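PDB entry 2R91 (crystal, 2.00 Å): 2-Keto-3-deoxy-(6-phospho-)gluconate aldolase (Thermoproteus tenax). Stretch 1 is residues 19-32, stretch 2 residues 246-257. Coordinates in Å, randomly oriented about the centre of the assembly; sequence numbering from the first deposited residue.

Stretch 1 19-32: ELFANHVKNITSKG
Stretch 2 (246-257) LVEIFQGYEAGE

The helix that runs through residues 19-29 packs against the last turns of a helix that ends at Gln251 and the loop after it, burying 462 Å² in all; the register runs in opposite senses, with Leu20 CA 6.3 Å from Ala255 CA and Asn27 CA 8.4 Å from Gln251 CA. Gly252 leaves the second helix with positive phi (78/26), which favours glycine, and Tyr253 (-138/166, chi1 p) directs its CA-CB bond toward the first helix. Tyr253 OH lies 2.7 Å from His24 ND1, in a hydrogen bond either could donate, and accepts from Asn27 ND2 at 3.0 Å. Both partners approach near the plane of the tyrosine ring, while Asn23 ND2 sits over one face, 3.4 Å from Tyr253 CG. Asn23, His24 and Asn27 all have chi1 t. The two amide hydrogens of Asn27 let ND2 also donate to Gln251 OE1 (2.9 Å, 167°), a carbonyl oxygen able to take a second bond, from Lys31 NZ at 2.8 Å; Gln251 is m, m and Lys31 m, t, t, t. His24 NE2 and Gln251 NE2 are satisfied elsewhere in the structure. A water donates to Leu20 O (2.9 Å) and Glu254 O (2.8 Å) and accepts from Asn23 ND2 (2.9 Å). Leu20 (m, t) supplies apolar packing, its CD1 3.7 Å from Gly256 CA; positive phi (71/-155) favours glycine there, and a CB on Gly256 would come within 3.3 Å of Leu20 CD1. Gly256 N is buried without a partner.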

# COMPACT_ATOMS: atom_id res chain seq x y z
N GLU A 19 -38.24 -2.22 -16.09
CA GLU A 19 -38.80 -3.52 -16.43
C GLU A 19 -37.70 -4.59 -16.37
O GLU A 19 -37.90 -5.66 -15.80
CB GLU A 19 -39.47 -3.53 -17.81
CG GLU A 19 -40.82 -2.78 -17.85
CD GLU A 19 -40.67 -1.26 -17.86
OE1 GLU A 19 -41.20 -0.59 -16.93
OE2 GLU A 19 -40.01 -0.73 -18.81
N LEU A 20 -36.55 -4.31 -16.97
CA LEU A 20 -35.39 -5.22 -16.82
C LEU A 20 -35.07 -5.40 -15.32
O LEU A 20 -34.87 -6.52 -14.86
CB LEU A 20 -34.18 -4.70 -17.57
CG LEU A 20 -34.25 -4.68 -19.08
CD1 LEU A 20 -32.95 -4.13 -19.63
CD2 LEU A 20 -34.55 -6.11 -19.64
N PHE A 21 -35.05 -4.31 -14.57
CA PHE A 21 -34.69 -4.34 -13.14
C PHE A 21 -35.64 -5.21 -12.31
O PHE A 21 -35.21 -6.02 -11.48
CB PHE A 21 -34.62 -2.91 -12.59
CG PHE A 21 -34.15 -2.83 -11.18
CD1 PHE A 21 -32.79 -2.83 -10.88
CD2 PHE A 21 -35.07 -2.74 -10.13
CE1 PHE A 21 -32.35 -2.76 -9.56
CE2 PHE A 21 -34.64 -2.65 -8.81
CZ PHE A 21 -33.26 -2.66 -8.53
N ALA A 22 -36.94 -5.03 -12.53
CA ALA A 22 -37.97 -5.76 -11.80
C ALA A 22 -37.94 -7.24 -12.11
O ALA A 22 -38.13 -8.03 -11.21
CB ALA A 22 -39.40 -5.21 -12.14
N ASN A 23 -37.77 -7.60 -13.37
CA ASN A 23 -37.69 -9.00 -13.75
C ASN A 23 -36.50 -9.64 -13.02
O ASN A 23 -36.63 -10.70 -12.42
CB ASN A 23 -37.50 -9.14 -15.27
CG ASN A 23 -37.27 -10.59 -15.71
OD1 ASN A 23 -38.19 -11.40 -15.71
ND2 ASN A 23 -36.03 -10.91 -16.10
N HIS A 24 -35.36 -8.95 -13.08
CA HIS A 24 -34.11 -9.45 -12.44
C HIS A 24 -34.30 -9.59 -10.93
O HIS A 24 -34.04 -10.63 -10.36
CB HIS A 24 -32.95 -8.49 -12.74
CG HIS A 24 -31.65 -8.88 -12.08
ND1 HIS A 24 -31.05 -10.11 -12.29
CD2 HIS A 24 -30.83 -8.20 -11.24
CE1 HIS A 24 -29.92 -10.17 -11.59
NE2 HIS A 24 -29.76 -9.03 -10.95
N VAL A 25 -34.79 -8.56 -10.26
CA VAL A 25 -35.01 -8.66 -8.82
C VAL A 25 -35.96 -9.81 -8.42
O VAL A 25 -35.72 -10.55 -7.46
CB VAL A 25 -35.52 -7.34 -8.23
CG1 VAL A 25 -36.08 -7.57 -6.84
CG2 VAL A 25 -34.38 -6.27 -8.21
N LYS A 26 -37.04 -9.96 -9.18
CA LYS A 26 -38.02 -10.99 -8.85
C LYS A 26 -37.43 -12.40 -9.08
O LYS A 26 -37.71 -13.32 -8.32
CB LYS A 26 -39.30 -10.77 -9.65
CG LYS A 26 -40.06 -9.50 -9.17
CD LYS A 26 -41.11 -9.05 -10.23
CE LYS A 26 -41.64 -7.63 -9.94
NZ LYS A 26 -42.41 -7.11 -11.13
N ASN A 27 -36.63 -12.55 -10.13
CA ASN A 27 -35.91 -13.82 -10.32
C ASN A 27 -34.97 -14.14 -9.16
O ASN A 27 -35.05 -15.21 -8.53
CB ASN A 27 -35.11 -13.81 -11.63
CG ASN A 27 -34.31 -15.09 -11.81
OD1 ASN A 27 -34.88 -16.18 -11.88
ND2 ASN A 27 -32.97 -14.98 -11.86
N ILE A 28 -34.07 -13.22 -8.83
CA ILE A 28 -33.07 -13.60 -7.82
C ILE A 28 -33.69 -13.78 -6.43
O ILE A 28 -33.24 -14.61 -5.65
CB ILE A 28 -31.84 -12.65 -7.83
CG1 ILE A 28 -32.18 -11.27 -7.23
CG2 ILE A 28 -31.30 -12.53 -9.28
CD1 ILE A 28 -31.03 -10.20 -7.39
N THR A 29 -34.73 -13.02 -6.10
CA THR A 29 -35.36 -13.24 -4.79
C THR A 29 -36.12 -14.59 -4.78
O THR A 29 -36.28 -15.20 -3.74
CB THR A 29 -36.30 -12.07 -4.36
OG1 THR A 29 -37.26 -11.86 -5.39
CG2 THR A 29 -35.51 -10.76 -4.16
N SER A 30 -36.56 -15.06 -5.94
CA SER A 30 -37.15 -16.40 -6.00
C SER A 30 -36.12 -17.52 -5.78
O SER A 30 -36.48 -18.66 -5.44
CB SER A 30 -37.88 -16.62 -7.32
OG SER A 30 -36.98 -17.00 -8.35
N LYS A 31 -34.84 -17.20 -5.98
CA LYS A 31 -33.77 -18.18 -5.93
C LYS A 31 -32.93 -18.08 -4.68
O LYS A 31 -31.84 -18.64 -4.63
CB LYS A 31 -32.90 -18.08 -7.19
CG LYS A 31 -33.64 -18.55 -8.43
CD LYS A 31 -32.74 -18.70 -9.62
CE LYS A 31 -33.54 -19.08 -10.84
NZ LYS A 31 -32.66 -19.37 -11.99
N GLY A 32 -33.41 -17.36 -3.67
CA GLY A 32 -32.73 -17.33 -2.38
C GLY A 32 -32.22 -15.99 -1.85
O GLY A 32 -31.72 -15.91 -0.72
N LEU A 246 -22.67 -12.09 -16.93
CA LEU A 246 -22.83 -13.28 -16.09
C LEU A 246 -24.31 -13.55 -15.74
O LEU A 246 -24.76 -14.70 -15.73
CB LEU A 246 -21.98 -13.19 -14.82
CG LEU A 246 -20.45 -13.19 -15.05
CD1 LEU A 246 -19.72 -12.99 -13.73
CD2 LEU A 246 -19.98 -14.52 -15.73
N VAL A 247 -25.07 -12.50 -15.43
CA VAL A 247 -26.52 -12.67 -15.27
C VAL A 247 -27.16 -13.28 -16.52
O VAL A 247 -27.93 -14.24 -16.43
CB VAL A 247 -27.24 -11.34 -14.92
CG1 VAL A 247 -28.80 -11.54 -14.81
CG2 VAL A 247 -26.67 -10.76 -13.63
N GLU A 248 -26.85 -12.73 -17.70
CA GLU A 248 -27.43 -13.29 -18.93
C GLU A 248 -27.03 -14.76 -19.09
O GLU A 248 -27.87 -15.64 -19.35
CB GLU A 248 -27.01 -12.48 -20.16
CG GLU A 248 -27.35 -11.00 -19.99
CD GLU A 248 -27.67 -10.26 -21.28
OE1 GLU A 248 -27.58 -10.86 -22.39
OE2 GLU A 248 -28.04 -9.06 -21.15
N ILE A 249 -25.73 -15.03 -18.94
CA ILE A 249 -25.21 -16.41 -19.05
C ILE A 249 -25.90 -17.41 -18.14
O ILE A 249 -26.39 -18.45 -18.59
CB ILE A 249 -23.70 -16.46 -18.79
CG1 ILE A 249 -22.95 -15.76 -19.94
CG2 ILE A 249 -23.22 -17.94 -18.64
CD1 ILE A 249 -21.45 -15.47 -19.63
N PHE A 250 -25.96 -17.12 -16.85
CA PHE A 250 -26.43 -18.09 -15.89
C PHE A 250 -27.94 -18.06 -15.63
O PHE A 250 -28.52 -19.07 -15.18
CB PHE A 250 -25.69 -17.93 -14.57
CG PHE A 250 -24.24 -18.36 -14.62
CD1 PHE A 250 -23.90 -19.72 -14.66
CD2 PHE A 250 -23.23 -17.43 -14.60
CE1 PHE A 250 -22.55 -20.12 -14.70
CE2 PHE A 250 -21.88 -17.84 -14.64
CZ PHE A 250 -21.56 -19.17 -14.70
N GLN A 251 -28.56 -16.89 -15.85
CA GLN A 251 -30.00 -16.73 -15.54
C GLN A 251 -30.87 -16.67 -16.80
O GLN A 251 -32.08 -16.86 -16.73
CB GLN A 251 -30.26 -15.48 -14.66
CG GLN A 251 -29.57 -15.53 -13.31
CD GLN A 251 -29.95 -16.77 -12.52
OE1 GLN A 251 -31.15 -17.11 -12.43
NE2 GLN A 251 -28.94 -17.47 -11.96
N GLY A 252 -30.28 -16.40 -17.95
CA GLY A 252 -30.97 -16.57 -19.22
C GLY A 252 -31.97 -15.49 -19.61
O GLY A 252 -32.92 -15.75 -20.37
N TYR A 253 -31.79 -14.28 -19.11
CA TYR A 253 -32.61 -13.14 -19.55
C TYR A 253 -31.72 -11.92 -19.72
O TYR A 253 -30.58 -11.89 -19.24
CB TYR A 253 -33.77 -12.85 -18.57
CG TYR A 253 -33.36 -12.69 -17.13
CD1 TYR A 253 -32.63 -11.58 -16.70
CD2 TYR A 253 -33.70 -13.66 -16.19
CE1 TYR A 253 -32.23 -11.46 -15.33
CE2 TYR A 253 -33.34 -13.54 -14.86
CZ TYR A 253 -32.59 -12.44 -14.45
OH TYR A 253 -32.25 -12.38 -13.13
N GLU A 254 -32.26 -10.90 -20.39
CA GLU A 254 -31.52 -9.68 -20.64
C GLU A 254 -31.32 -8.91 -19.35
O GLU A 254 -32.26 -8.72 -18.58
CB GLU A 254 -32.24 -8.79 -21.66
CG GLU A 254 -32.10 -9.24 -23.12
CD GLU A 254 -32.68 -8.21 -24.11
OE1 GLU A 254 -33.28 -7.20 -23.64
OE2 GLU A 254 -32.53 -8.39 -25.35
N ALA A 255 -30.09 -8.48 -19.10
CA ALA A 255 -29.76 -7.85 -17.82
C ALA A 255 -29.49 -6.36 -17.97
O ALA A 255 -29.09 -5.72 -17.01
CB ALA A 255 -28.51 -8.53 -17.22
N GLY A 256 -29.63 -5.83 -19.19
CA GLY A 256 -29.27 -4.43 -19.44
C GLY A 256 -27.75 -4.24 -19.40
O GLY A 256 -26.99 -5.20 -19.60
N GLU A 257 -27.33 -3.01 -19.10
CA GLU A 257 -25.95 -2.54 -19.32
C GLU A 257 -25.59 -1.57 -18.23
O GLU A 257 -26.48 -0.92 -17.65
CB GLU A 257 -25.88 -1.72 -20.61
CG GLU A 257 -26.10 -2.48 -21.86
CD GLU A 257 -25.80 -1.61 -23.05
OE1 GLU A 257 -26.21 -0.42 -23.06
OE2 GLU A 257 -25.13 -2.13 -23.98
O HOH W 1 -34.32 -8.67 -16.66
O HOH W 2 -33.72 -17.81 -14.86